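Local coordinates for protein putative Nitroreductase (Anabaena variabilis ATCC 29413, PDB 3EO7) that binds flavin mononucleotide and probably works as an FMN-dependent oxidoreductase of the nitroreductase family, at residues Gly46-Lys52 with Thr132-Tyr138; Ala339-Leu345 with Leu427-Ala432; Pro249-Ala253 with Pro372-Asp376. All coordinates share one frame. Where two conformers were deposited one is given. Residues are numbered along the deposited sequence.

Interaction 1 of 3, residues Gly46-Lys52 with Thr132-Tyr138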
loop_
_atom_site.group_PDB
_atom_site.type_symbol
_atom_site.label_atom_id
_atom_site.label_comp_id
_atom_site.label_asym_id
_atom_site.label_seq_id
_atom_site.Cartn_x
_atom_site.Cartn_y
_atom_site.Cartn_z
ATOM N N GLY A 46 -30.287 -2.096 -0.080
ATOM C CA GLY A 46 -29.519 -2.866 -1.042
ATOM C C GLY A 46 -29.562 -4.352 -0.773
ATOM O O GLY A 46 -29.897 -4.789 0.320
ATOM N N SER A 47 -29.237 -5.127 -1.790
ATOM C CA SER A 47 -29.199 -6.574 -1.690
ATOM C C SER A 47 -27.822 -7.029 -1.250
ATOM O O SER A 47 -26.824 -6.547 -1.774
ATOM C CB SER A 47 -29.488 -7.170 -3.055
ATOM O OG SER A 47 -30.786 -6.800 -3.471
ATOM N N ALA A 48 -27.768 -7.951 -0.301
ATOM C CA ALA A 48 -26.494 -8.497 0.156
ATOM C C ALA A 48 -26.208 -9.783 -0.614
ATOM O O ALA A 48 -27.093 -10.628 -0.752
ATOM C CB ALA A 48 -26.551 -8.770 1.639
ATOM N N ILE A 49 -25.008 -9.908 -1.176
ATOM C CA ILE A 49 -24.572 -11.116 -1.852
ATOM C C ILE A 49 -23.564 -11.796 -0.920
ATOM O O ILE A 49 -22.503 -11.270 -0.658
ATOM C CB ILE A 49 -23.890 -10.833 -3.179
ATOM C CG1 ILE A 49 -24.799 -9.997 -4.092
ATOM C CG2 ILE A 49 -23.443 -12.145 -3.844
ATOM C CD1 ILE A 49 -24.173 -9.722 -5.452
ATOM N N ASP A 50 -23.914 -12.967 -0.407
ATOM C CA ASP A 50 -23.037 -13.688 0.504
ATOM C C ASP A 50 -21.964 -14.405 -0.271
ATOM O O ASP A 50 -22.268 -15.273 -1.091
ATOM C CB ASP A 50 -23.869 -14.708 1.292
ATOM C CG ASP A 50 -23.069 -15.492 2.314
ATOM O OD1 ASP A 50 -21.862 -15.229 2.534
ATOM O OD2 ASP A 50 -23.697 -16.408 2.898
ATOM N N LEU A 51 -20.706 -14.080 0.007
ATOM C CA LEU A 51 -19.588 -14.692 -0.714
ATOM C C LEU A 51 -19.005 -15.897 0.004
ATOM O O LEU A 51 -18.138 -16.576 -0.529
ATOM C CB LEU A 51 -18.479 -13.675 -0.956
ATOM C CG LEU A 51 -18.825 -12.473 -1.841
ATOM C CD1 LEU A 51 -17.716 -11.430 -1.786
ATOM C CD2 LEU A 51 -19.093 -12.924 -3.270
ATOM N N LYS A 52 -19.421 -16.125 1.237
ATOM C CA LYS A 52 -18.872 -17.231 2.019
ATOM C C LYS A 52 -19.055 -18.628 1.414
ATOM O O LYS A 52 -18.132 -19.436 1.484
ATOM C CB LYS A 52 -19.400 -17.187 3.458
ATOM C CG LYS A 52 -18.888 -15.979 4.228
ATOM C CD LYS A 52 -19.334 -15.954 5.662
ATOM C CE LYS A 52 -20.841 -15.865 5.812
ATOM N NZ LYS A 52 -21.445 -14.620 5.235
ATOM N N THR A 132 -18.958 -9.764 7.176
ATOM C CA THR A 132 -19.746 -10.896 6.768
ATOM C C THR A 132 -19.216 -11.551 5.487
ATOM O O THR A 132 -19.767 -12.551 5.019
ATOM C CB THR A 132 -21.195 -10.421 6.547
ATOM O OG1 THR A 132 -21.197 -9.337 5.609
ATOM C CG2 THR A 132 -21.783 -9.963 7.899
ATOM N N HIS A 133 -18.139 -10.997 4.928
ATOM C CA HIS A 133 -17.618 -11.471 3.637
ATOM C C HIS A 133 -18.777 -11.513 2.617
ATOM O O HIS A 133 -19.153 -12.565 2.050
ATOM C CB HIS A 133 -16.873 -12.807 3.707
ATOM C CG HIS A 133 -16.187 -13.153 2.425
ATOM N ND1 HIS A 133 -15.346 -12.265 1.780
ATOM C CD2 HIS A 133 -16.219 -14.268 1.660
ATOM C CE1 HIS A 133 -14.898 -12.821 0.671
ATOM N NE2 HIS A 133 -15.422 -14.032 0.561
ATOM N N SER A 134 -19.365 -10.339 2.430
ATOM C CA SER A 134 -20.462 -10.142 1.506
ATOM C C SER A 134 -20.273 -8.845 0.741
ATOM O O SER A 134 -19.429 -8.035 1.095
ATOM C CB SER A 134 -21.794 -10.076 2.255
ATOM O OG SER A 134 -21.818 -9.051 3.247
ATOM N N LEU A 135 -21.061 -8.695 -0.320
ATOM C CA LEU A 135 -21.142 -7.483 -1.101
ATOM C C LEU A 135 -22.556 -6.936 -0.919
ATOM O O LEU A 135 -23.537 -7.707 -0.966
ATOM C CB LEU A 135 -20.916 -7.758 -2.589
ATOM C CG LEU A 135 -19.496 -8.084 -3.005
ATOM C CD1 LEU A 135 -19.563 -8.562 -4.477
ATOM C CD2 LEU A 135 -18.557 -6.904 -2.845
ATOM N N ILE A 136 -22.682 -5.643 -0.659
ATOM C CA ILE A 136 -23.995 -5.017 -0.616
ATOM C C ILE A 136 -24.132 -4.232 -1.904
ATOM O O ILE A 136 -23.353 -3.310 -2.168
ATOM C CB ILE A 136 -24.204 -4.112 0.581
ATOM C CG1 ILE A 136 -24.088 -4.935 1.871
ATOM C CG2 ILE A 136 -25.586 -3.416 0.474
ATOM C CD1 ILE A 136 -23.996 -4.106 3.122
ATOM N N HIS A 137 -25.098 -4.648 -2.718
ATOM C CA HIS A 137 -25.391 -4.025 -3.992
ATOM C C HIS A 137 -26.288 -2.849 -3.675
ATOM O O HIS A 137 -27.497 -2.980 -3.583
ATOM C CB HIS A 137 -26.044 -5.039 -4.902
ATOM C CG HIS A 137 -26.198 -4.608 -6.322
ATOM N ND1 HIS A 137 -27.108 -5.193 -7.181
ATOM C CD2 HIS A 137 -25.555 -3.665 -7.047
ATOM C CE1 HIS A 137 -26.994 -4.646 -8.379
ATOM N NE2 HIS A 137 -26.071 -3.700 -8.320
ATOM N N TYR A 138 -25.680 -1.691 -3.481
ATOM C CA TYR A 138 -26.451 -0.549 -3.036
ATOM C C TYR A 138 -26.958 0.351 -4.129
ATOM O O TYR A 138 -27.700 1.274 -3.833
ATOM C CB TYR A 138 -25.695 0.249 -1.995
ATOM C CG TYR A 138 -24.472 0.993 -2.447
ATOM C CD1 TYR A 138 -23.224 0.389 -2.420
ATOM C CD2 TYR A 138 -24.539 2.343 -2.780
ATOM C CE1 TYR A 138 -22.068 1.096 -2.804
ATOM C CE2 TYR A 138 -23.395 3.061 -3.177
ATOM C CZ TYR A 138 -22.154 2.424 -3.175
ATOM O OH TYR A 138 -20.995 3.109 -3.517
#

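Interaction 2 of 3, residues Ala339-Leu345 with Leu427-Ala432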
loop_
_atom_site.group_PDB
_atom_site.type_symbol
_atom_site.label_atom_id
_atom_site.label_comp_id
_atom_site.label_asym_id
_atom_site.label_seq_id
_atom_site.Cartn_x
_atom_site.Cartn_y
_atom_site.Cartn_z
ATOM N N ALA A 339 7.240 -8.073 18.497
ATOM C CA ALA A 339 8.584 -7.911 19.039
ATOM C C ALA A 339 9.525 -8.932 18.426
ATOM O O ALA A 339 9.094 -10.014 18.029
ATOM C CB ALA A 339 8.556 -8.059 20.581
ATOM N N TYR A 340 10.795 -8.559 18.328
ATOM C CA TYR A 340 11.847 -9.417 17.813
ATOM C C TYR A 340 12.698 -9.935 18.948
ATOM O O TYR A 340 12.760 -9.319 19.998
ATOM C CB TYR A 340 12.765 -8.668 16.836
ATOM C CG TYR A 340 11.986 -8.092 15.677
ATOM C CD1 TYR A 340 11.117 -8.897 14.956
ATOM C CD2 TYR A 340 12.167 -6.772 15.288
ATOM C CE1 TYR A 340 10.372 -8.385 13.886
ATOM C CE2 TYR A 340 11.434 -6.231 14.216
ATOM C CZ TYR A 340 10.567 -7.046 13.517
ATOM O OH TYR A 340 9.842 -6.529 12.464
ATOM N N ASN A 341 13.352 -11.068 18.715
ATOM C CA ASN A 341 14.277 -11.636 19.722
ATOM C C ASN A 341 15.703 -11.127 19.577
ATOM O O ASN A 341 16.580 -11.489 20.369
ATOM C CB ASN A 341 14.220 -13.172 19.737
ATOM C CG ASN A 341 14.701 -13.811 18.454
ATOM O OD1 ASN A 341 15.284 -13.154 17.593
ATOM N ND2 ASN A 341 14.451 -15.115 18.314
ATOM N N GLY A 342 15.955 -10.319 18.554
ATOM C CA GLY A 342 17.291 -9.785 18.301
ATOM C C GLY A 342 18.202 -10.709 17.511
ATOM O O GLY A 342 19.341 -10.340 17.220
ATOM N N GLU A 343 17.731 -11.900 17.153
ATOM C CA GLU A 343 18.548 -12.811 16.369
ATOM C C GLU A 343 18.711 -12.304 14.941
ATOM O O GLU A 343 17.928 -11.479 14.476
ATOM C CB GLU A 343 17.973 -14.224 16.361
ATOM C CG GLU A 343 18.050 -14.919 17.699
ATOM C CD GLU A 343 17.440 -16.338 17.662
ATOM O OE1 GLU A 343 16.651 -16.671 16.729
ATOM O OE2 GLU A 343 17.742 -17.113 18.595
ATOM N N GLU A 344 19.720 -12.843 14.260
ATOM C CA GLU A 344 20.059 -12.423 12.913
ATOM C C GLU A 344 19.263 -13.089 11.796
ATOM O O GLU A 344 18.678 -14.151 11.981
ATOM C CB GLU A 344 21.532 -12.703 12.661
ATOM C CG GLU A 344 22.434 -11.927 13.604
ATOM C CD GLU A 344 23.906 -11.955 13.208
ATOM O OE1 GLU A 344 24.371 -12.971 12.660
ATOM O OE2 GLU A 344 24.579 -10.936 13.456
ATOM N N LEU A 345 19.168 -12.373 10.669
ATOM C CA LEU A 345 18.717 -12.964 9.420
ATOM C C LEU A 345 19.968 -13.488 8.728
ATOM O O LEU A 345 21.077 -13.006 8.993
ATOM C CB LEU A 345 18.063 -11.941 8.481
ATOM C CG LEU A 345 16.543 -11.860 8.458
ATOM C CD1 LEU A 345 15.933 -11.845 9.830
ATOM C CD2 LEU A 345 16.126 -10.670 7.572
ATOM N N LEU A 427 11.137 -2.508 18.217
ATOM C CA LEU A 427 11.208 -3.094 16.872
ATOM C C LEU A 427 12.400 -2.549 16.099
ATOM O O LEU A 427 13.055 -3.295 15.394
ATOM C CB LEU A 427 9.926 -2.841 16.076
ATOM C CG LEU A 427 8.687 -3.623 16.516
ATOM C CD1 LEU A 427 7.397 -3.005 15.859
ATOM C CD2 LEU A 427 8.766 -5.131 16.216
ATOM N N GLY A 428 12.668 -1.250 16.220
ATOM C CA GLY A 428 13.836 -0.631 15.531
ATOM C C GLY A 428 15.158 -1.072 16.154
ATOM O O GLY A 428 16.139 -1.302 15.450
ATOM N N ARG A 429 15.197 -1.217 17.479
ATOM C CA ARG A 429 16.406 -1.652 18.124
ATOM C C ARG A 429 16.776 -3.093 17.802
ATOM O O ARG A 429 17.960 -3.393 17.641
ATOM C CB ARG A 429 16.254 -1.560 19.641
ATOM C CG ARG A 429 17.529 -1.844 20.455
ATOM C CD ARG A 429 17.204 -1.932 21.943
ATOM N NE ARG A 429 16.321 -3.057 22.199
ATOM C CZ ARG A 429 15.632 -3.266 23.314
ATOM N NH1 ARG A 429 15.724 -2.426 24.343
ATOM N NH2 ARG A 429 14.841 -4.327 23.389
ATOM N N ASP A 430 15.775 -3.980 17.782
ATOM C CA ASP A 430 15.988 -5.429 17.700
ATOM C C ASP A 430 15.909 -6.054 16.322
ATOM O O ASP A 430 16.213 -7.235 16.168
ATOM C CB ASP A 430 14.985 -6.130 18.626
ATOM C CG ASP A 430 15.155 -5.724 20.092
ATOM O OD1 ASP A 430 16.284 -5.374 20.479
ATOM O OD2 ASP A 430 14.141 -5.701 20.818
ATOM N N ALA A 431 15.480 -5.264 15.341
ATOM C CA ALA A 431 15.451 -5.686 13.956
ATOM C C ALA A 431 16.849 -6.145 13.478
ATOM O O ALA A 431 17.884 -5.592 13.885
ATOM C CB ALA A 431 14.988 -4.522 13.081
ATOM N N ALA A 432 16.830 -7.116 12.584
ATOM C CA ALA A 432 18.014 -7.573 11.876
ATOM C C ALA A 432 18.337 -6.546 10.776
ATOM O O ALA A 432 19.503 -6.275 10.484
ATOM C CB ALA A 432 17.767 -8.990 11.264
HETATM O O HOH W 1 11.316 -5.846 19.261
HETATM O O HOH W 2 15.614 -9.976 15.348
#

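Interaction 3 of 3, residues Pro249-Ala253 with Pro372-Asp376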
loop_
_atom_site.group_PDB
_atom_site.type_symbol
_atom_site.label_atom_id
_atom_site.label_comp_id
_atom_site.label_asym_id
_atom_site.label_seq_id
_atom_site.Cartn_x
_atom_site.Cartn_y
_atom_site.Cartn_z
ATOM N N PRO A 249 -0.363 -3.349 -19.834
ATOM C CA PRO A 249 -0.461 -2.363 -18.757
ATOM C C PRO A 249 -0.497 -0.952 -19.335
ATOM O O PRO A 249 0.042 -0.708 -20.421
ATOM C CB PRO A 249 0.807 -2.569 -17.949
ATOM C CG PRO A 249 1.204 -4.018 -18.239
ATOM C CD PRO A 249 0.814 -4.227 -19.688
ATOM N N GLY A 250 -1.138 -0.038 -18.632
ATOM C CA GLY A 250 -1.366 1.312 -19.148
ATOM C C GLY A 250 -0.865 2.423 -18.278
ATOM O O GLY A 250 0.053 2.243 -17.517
ATOM N N CYS A 251 -1.461 3.598 -18.432
ATOM C CA CYS A 251 -1.021 4.769 -17.682
ATOM C C CYS A 251 -1.582 4.670 -16.281
ATOM O O CYS A 251 -2.765 4.863 -16.083
ATOM C CB CYS A 251 -1.574 6.009 -18.365
ATOM S SG CYS A 251 -1.151 7.567 -17.557
ATOM N N THR A 252 -0.726 4.389 -15.310
ATOM C CA THR A 252 -1.199 4.206 -13.950
ATOM C C THR A 252 -1.341 5.476 -13.140
ATOM O O THR A 252 -1.886 5.450 -12.046
ATOM C CB THR A 252 -0.210 3.295 -13.192
ATOM O OG1 THR A 252 1.074 3.917 -13.210
ATOM C CG2 THR A 252 -0.092 1.913 -13.866
ATOM N N ALA A 253 -0.774 6.580 -13.628
ATOM C CA ALA A 253 -0.754 7.799 -12.856
ATOM C C ALA A 253 -0.794 9.022 -13.751
ATOM O O ALA A 253 -0.195 9.031 -14.828
ATOM C CB ALA A 253 0.533 7.833 -11.988
ATOM N N PRO A 372 3.838 -6.022 -12.001
ATOM C CA PRO A 372 2.574 -5.527 -11.467
ATOM C C PRO A 372 2.575 -3.998 -11.485
ATOM O O PRO A 372 3.643 -3.364 -11.424
ATOM C CB PRO A 372 2.559 -6.052 -10.025
ATOM C CG PRO A 372 3.951 -6.496 -9.750
ATOM C CD PRO A 372 4.687 -6.648 -10.975
ATOM N N ASP A 373 1.394 -3.405 -11.587
ATOM C CA ASP A 373 1.312 -1.977 -11.659
ATOM C C ASP A 373 1.622 -1.315 -10.310
ATOM O O ASP A 373 1.116 -1.735 -9.247
ATOM C CB ASP A 373 -0.097 -1.514 -12.052
ATOM C CG ASP A 373 -0.461 -1.847 -13.467
ATOM O OD1 ASP A 373 0.421 -2.162 -14.308
ATOM O OD2 ASP A 373 -1.656 -1.706 -13.775
ATOM N N TYR A 374 2.412 -0.255 -10.413
ATOM C CA TYR A 374 2.638 0.731 -9.369
ATOM C C TYR A 374 2.326 2.077 -10.027
ATOM O O TYR A 374 2.223 2.187 -11.245
ATOM C CB TYR A 374 4.095 0.739 -8.918
ATOM C CG TYR A 374 4.471 -0.489 -8.110
ATOM C CD1 TYR A 374 4.796 -1.683 -8.733
ATOM C CD2 TYR A 374 4.514 -0.459 -6.720
ATOM C CE1 TYR A 374 5.153 -2.811 -7.983
ATOM C CE2 TYR A 374 4.869 -1.583 -5.987
ATOM C CZ TYR A 374 5.185 -2.749 -6.627
ATOM O OH TYR A 374 5.529 -3.868 -5.907
ATOM N N PHE A 375 2.266 3.134 -9.233
ATOM C CA PHE A 375 2.053 4.476 -9.769
ATOM C C PHE A 375 3.332 4.940 -10.437
ATOM O O PHE A 375 3.344 5.224 -11.652
ATOM C CB PHE A 375 1.545 5.429 -8.681
ATOM C CG PHE A 375 0.225 5.028 -8.142
ATOM C CD1 PHE A 375 -0.910 5.153 -8.931
ATOM C CD2 PHE A 375 0.086 4.523 -6.859
ATOM C CE1 PHE A 375 -2.141 4.759 -8.461
ATOM C CE2 PHE A 375 -1.139 4.118 -6.393
ATOM C CZ PHE A 375 -2.263 4.259 -7.183
ATOM N N ASP A 376 4.434 4.993 -9.685
ATOM C CA ASP A 376 5.731 5.272 -10.290
ATOM C C ASP A 376 6.881 4.934 -9.367
ATOM O O ASP A 376 7.313 5.764 -8.571
ATOM C CB ASP A 376 5.839 6.732 -10.773
ATOM C CG ASP A 376 7.039 6.949 -11.693
ATOM O OD1 ASP A 376 7.886 6.055 -11.772
ATOM O OD2 ASP A 376 7.120 8.005 -12.336
HETATM O O HOH W 3 -2.324 -0.998 -16.285
#

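Interaction 1 of 3, residues Gly46-Lys52 with Thr132-Tyr138
The backbone amides and carbonyls of S47 and I49 and of L135 and H137 satisfy each other in antiparallel pairs. H137 N donates to S47 O (2.7 Å), and S47 N returns a longer bond to H137 O (3.3 Å); I49 N to L135 O (2.7 Å) and L135 N to I49 O (3.0 Å) make the second hydrogen-bonded pair. A48-I136 and D50-S134 are non-hydrogen-bonded pairs. Strand 47-50 thereby becomes the outermost strand in the sheet of the first nitroreductase-like half, beside strand 134-139, whose start is a G1 bulge of H133 and S134 opposite Q129. L51 N donates to H133 O (3.0 Å), and L51 CB makes a CH-pi contact with the H133 ring, whose nitrogens are engaged by Y128 and S75. H137 NE2 is hydrogen-bonded to P123 O, and T132 OG1 to S134 OG (2.5 Å). D50 OD1 accepts from K52 N (2.9 Å) in an Asx turn and forms a salt bridge with K52 NZ (2.8 Å), which also donates to T132 O (2.7 Å).

Interaction 2 of 3, residues Ala339-Leu345 with Leu427-Ala432
Y340 points toward the last turn of helix 426-430, and with chi1 in m its ring lies against L427. The mt conformer of L427 brings CD2 over the face, 3.9 Å from the centroid of the Y340 ring, a CH-pi contact; Y340 CE2 lies 4.1 Å from A431 CB, and the Y340 hydroxyl is hydrogen-bonded to T506 OG1. L427, in the second nitroreductase-like half, belongs to the FMN pocket, so the tyrosine packs against a residue that touches the flavin. D430, also m, forms a salt bridge with R429 (R429 NE to D430 OD1, 2.9 Å) and another with R511; a water joins D430 OD2 to Y340 N. With N341 in p, its OD1 accepts from E343 N (2.8 Å) in an Asx turn. At the phi of G342, 84°, a CB would collide with N341 O; G342 CA makes a CA-H...O contact with D430 O (3.5 Å), and another water bridges that oxygen and E343 O. L345, chi1 off its wells at -98°, sets CD1 3.7 Å from A432 CB.

Interaction 3 of 3, residues Pro249-Ala253 with Pro372-Asp376
Two irregular segments meet here where the chain's two nitroreductase-like halves come together: 249-253 lies in the long loop that follows strand 229-239 of the first, and 372-376 in the loop leading to strand 381-390 of the second. Neither segment contains a helix or strand, and the contact lies away from the FMN-binding residues, so it is structural packing between loops.

One direct hydrogen bond links them, from T252 OG1 to Y374 O at 2.9 Å. T252 points toward the other loop, and its p rotamer brings the hydroxyl to that carbonyl; F375 O is also close, 3.0 Å from T252 OG1. A second polar link runs through a water, which accepts from G250 N (2.8 Å) and donates to D373 OD2 (2.7 Å). The carboxylate of D373 is further held by a salt bridge to R206 and a hydrogen bond from L209 N, so it ties 372-376 to the region around strand 205-207.

Van der Waals contacts accompany these polar links. T252 CG2 lies 3.8 Å from D373 CG, and P249 CB lies 3.7 Å from D373 OD1, which places the aspartate side chain against both residues. At the other end A253 packs on F375, CB to CB at 4.2 Å. The F375 ring stacks with Y455 and its side chain touches M458, while Y374 points away from 249-253 and stacks on H462, so 372-376 packs on helix 452-473. The backbone of T252 meets the edge of the F375 ring, with T252 O 3.3 Å from F375 CD1.

From the N terminus, interaction 1 closes first: strand 134-139 returns to strand 47-50 across 79 intervening residues, all before the other two contacts begin. Interaction 3 opens next, at 249-253, and interaction 2 opens at 339-345 before 372-376 completes interaction 3; 427-432 then completes interaction 2. These two loops therefore cross, although their nearest atoms are about 18 Å apart and they lie on opposite sides of the chain's centre. Interaction 1 borders the sheet of the first half, interaction 2 joins loop and helix beside the flavin in the second, and interaction 3, about 30 Å from interaction 1 and about 34 Å from interaction 2 between centres, ties the halves together.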